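Local coordinates for proteasome assembly chaperone family protein (Thermoplasma acidophilum, PDB 3GAA) that is of unknown function but, as a member of the PAC2 family, may act as a chaperone in proteasome assembly, at residues D149-K153 with A154-P158. Numbering follows the deposited sequence.
Sequences DKFKK and AGIQP
Ile-156 folds back against Phe-151, five residues earlier, in a compact example of how a helix is ended and the chain returned as a strand. CB of Phe-151 lies 4.0 Å from CB of Ile-156, while CD1 of the isoleucine reaches CG at the root of the ring. CG of Phe-151 (chi1 -68°) and CG1 of Ile-156 each stand anti to their own carbonyl carbon, which sends the ring and the CG1-CD1 arm to the same buried side of the turn. A second touch lies further along: the side chain of Lys-152, kinked twice along its length, runs across the pyrrolidine ring of Pro-158, so that its outer end, CE and the ammonium NZ, passes the CG-CD edge with CE 3.6 Å from both CG and CD. An alanine in place of Pro-158 would remove CG and CD and probably leave the end of that lysine without its apolar neighbour and less held in place.

The backbone sets this arrangement through a Schellman motif. Ile-156 N donates to Phe-151 O over 3.0 Å, and Gly-155 N donates to Lys-152 O at 3.2 Å. Gly-155 takes positive phi, where a CB would collide with the carbonyl oxygen of Ala-154.

Outward from the turn, Phe-151 meets the ring of Phe-185 with planes at about 45° and also touches Leu-183 and Ala-209, while Ile-156 packs on Ala-141. The turn thus joins helix 145-153 to strand 157-158 in a beta-alpha-beta unit begun by strand 140-142, its apolar side facing strand 181-190 and helix 196-210.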
ATOM      1  N   ASP A 149     -26.457  21.033  33.863  1.00 45.43           N
ATOM      2  CA  ASP A 149     -26.850  22.112  34.743  1.00 46.55           C
ATOM      3  C   ASP A 149     -27.836  23.065  34.115  1.00 46.42           C
ATOM      4  O   ASP A 149     -28.798  23.414  34.772  1.00 47.81           O
ATOM      5  CB  ASP A 149     -25.603  22.839  35.263  1.00 47.32           C
ATOM      6  CG  ASP A 149     -24.873  22.032  36.411  1.00 51.73           C
ATOM      7  OD1 ASP A 149     -24.932  20.748  36.446  1.00 54.47           O
ATOM      8  OD2 ASP A 149     -24.243  22.695  37.294  1.00 57.63           O
ATOM      9  N   LYS A 150     -27.625  23.472  32.862  1.00 46.26           N
ATOM     10  CA  LYS A 150     -28.655  24.189  32.097  1.00 45.69           C
ATOM     11  C   LYS A 150     -29.941  23.365  32.036  1.00 44.62           C
ATOM     12  O   LYS A 150     -30.996  23.816  32.441  1.00 44.29           O
ATOM     13  CB  LYS A 150     -28.195  24.470  30.671  1.00 46.25           C
ATOM     14  CG  LYS A 150     -26.984  25.417  30.515  1.00 49.43           C
ATOM     15  CD  LYS A 150     -26.904  26.058  29.071  1.00 53.80           C
ATOM     16  CE  LYS A 150     -25.460  26.132  28.445  1.00 55.91           C
ATOM     17  NZ  LYS A 150     -25.154  24.947  27.476  1.00 57.53           N
ATOM     18  N   PHE A 151     -29.839  22.132  31.561  1.00 43.86           N
ATOM     19  CA  PHE A 151     -30.998  21.234  31.467  1.00 43.12           C
ATOM     20  C   PHE A 151     -31.782  21.037  32.728  1.00 43.08           C
ATOM     21  O   PHE A 151     -32.933  20.655  32.674  1.00 42.44           O
ATOM     22  CB  PHE A 151     -30.580  19.848  30.994  1.00 42.89           C
ATOM     23  CG  PHE A 151     -30.113  19.791  29.572  1.00 40.86           C
ATOM     24  CD1 PHE A 151     -30.252  20.868  28.713  1.00 40.06           C
ATOM     25  CD2 PHE A 151     -29.547  18.617  29.090  1.00 40.24           C
ATOM     26  CE1 PHE A 151     -29.821  20.792  27.396  1.00 40.92           C
ATOM     27  CE2 PHE A 151     -29.104  18.524  27.778  1.00 41.11           C
ATOM     28  CZ  PHE A 151     -29.229  19.616  26.930  1.00 42.10           C
ATOM     29  N   LYS A 152     -31.154  21.282  33.858  1.00 44.14           N
ATOM     30  CA  LYS A 152     -31.779  21.060  35.166  1.00 45.35           C
ATOM     31  C   LYS A 152     -32.755  22.170  35.552  1.00 44.84           C
ATOM     32  O   LYS A 152     -33.815  21.928  36.122  1.00 44.54           O
ATOM     33  CB  LYS A 152     -30.703  21.017  36.221  1.00 46.09           C
ATOM     34  CG  LYS A 152     -31.130  20.302  37.463  1.00 49.93           C
ATOM     35  CD  LYS A 152     -29.981  19.420  38.012  1.00 54.38           C
ATOM     36  CE  LYS A 152     -29.506  18.298  37.014  1.00 54.02           C
ATOM     37  NZ  LYS A 152     -28.119  17.845  37.344  1.00 51.59           N
ATOM     38  N   LYS A 153     -32.390  23.401  35.232  1.00 44.44           N
ATOM     39  CA  LYS A 153     -33.326  24.506  35.336  1.00 44.13           C
ATOM     40  C   LYS A 153     -34.492  24.260  34.375  1.00 43.61           C
ATOM     41  O   LYS A 153     -35.540  24.852  34.526  1.00 44.26           O
ATOM     42  CB  LYS A 153     -32.642  25.832  35.001  1.00 44.11           C
ATOM     43  CG  LYS A 153     -31.405  26.138  35.852  1.00 46.34           C
ATOM     44  CD  LYS A 153     -30.375  27.086  35.137  1.00 49.83           C
ATOM     45  CE  LYS A 153     -28.879  26.558  35.288  1.00 52.66           C
ATOM     46  NZ  LYS A 153     -27.760  27.386  34.619  1.00 53.58           N
ATOM     47  N   ALA A 154     -34.309  23.401  33.372  1.00 43.01           N
ATOM     48  CA  ALA A 154     -35.349  23.134  32.377  1.00 42.12           C
ATOM     49  C   ALA A 154     -36.285  22.022  32.792  1.00 41.80           C
ATOM     50  O   ALA A 154     -37.219  21.714  32.054  1.00 41.79           O
ATOM     51  CB  ALA A 154     -34.723  22.795  31.045  1.00 41.50           C
ATOM     52  N   GLY A 155     -36.029  21.393  33.942  1.00 41.65           N
ATOM     53  CA  GLY A 155     -36.844  20.253  34.408  1.00 41.34           C
ATOM     54  C   GLY A 155     -36.307  18.880  34.000  1.00 41.14           C
ATOM     55  O   GLY A 155     -36.797  17.873  34.474  1.00 41.78           O
ATOM     56  N   ILE A 156     -35.296  18.836  33.132  1.00 40.66           N
ATOM     57  CA  ILE A 156     -34.716  17.581  32.671  1.00 40.20           C
ATOM     58  C   ILE A 156     -33.749  17.099  33.741  1.00 40.31           C
ATOM     59  O   ILE A 156     -32.843  17.806  34.127  1.00 40.49           O
ATOM     60  CB  ILE A 156     -33.946  17.776  31.346  1.00 40.17           C
ATOM     61  CG1 ILE A 156     -34.806  18.526  30.303  1.00 39.91           C
ATOM     62  CG2 ILE A 156     -33.475  16.447  30.795  1.00 39.44           C
ATOM     63  CD1 ILE A 156     -34.076  18.807  28.954  1.00 38.30           C
ATOM     64  N   GLN A 157     -33.936  15.893  34.218  1.00 40.90           N
ATOM     65  CA  GLN A 157     -33.046  15.344  35.223  1.00 42.00           C
ATOM     66  C   GLN A 157     -32.053  14.340  34.619  1.00 41.54           C
ATOM     67  O   GLN A 157     -32.243  13.866  33.483  1.00 40.22           O
ATOM     68  CB  GLN A 157     -33.822  14.725  36.403  1.00 43.16           C
ATOM     69  CG  GLN A 157     -35.376  14.454  36.198  1.00 46.29           C
ATOM     70  CD  GLN A 157     -36.033  13.725  37.409  1.00 49.22           C
ATOM     71  OE1 GLN A 157     -37.076  13.073  37.279  1.00 51.83           O
ATOM     72  NE2 GLN A 157     -35.406  13.830  38.575  1.00 50.05           N
ATOM     73  N   PRO A 158     -30.953  14.067  35.363  1.00 41.30           N
ATOM     74  CA  PRO A 158     -29.829  13.239  34.893  1.00 40.95           C
ATOM     75  C   PRO A 158     -30.208  11.820  34.862  1.00 41.58           C
ATOM     76  O   PRO A 158     -30.744  11.342  35.835  1.00 42.31           O
ATOM     77  CB  PRO A 158     -28.785  13.447  35.976  1.00 40.41           C
ATOM     78  CG  PRO A 158     -29.061  14.783  36.484  1.00 40.15           C
ATOM     79  CD  PRO A 158     -30.543  14.881  36.518  1.00 40.80           C
TER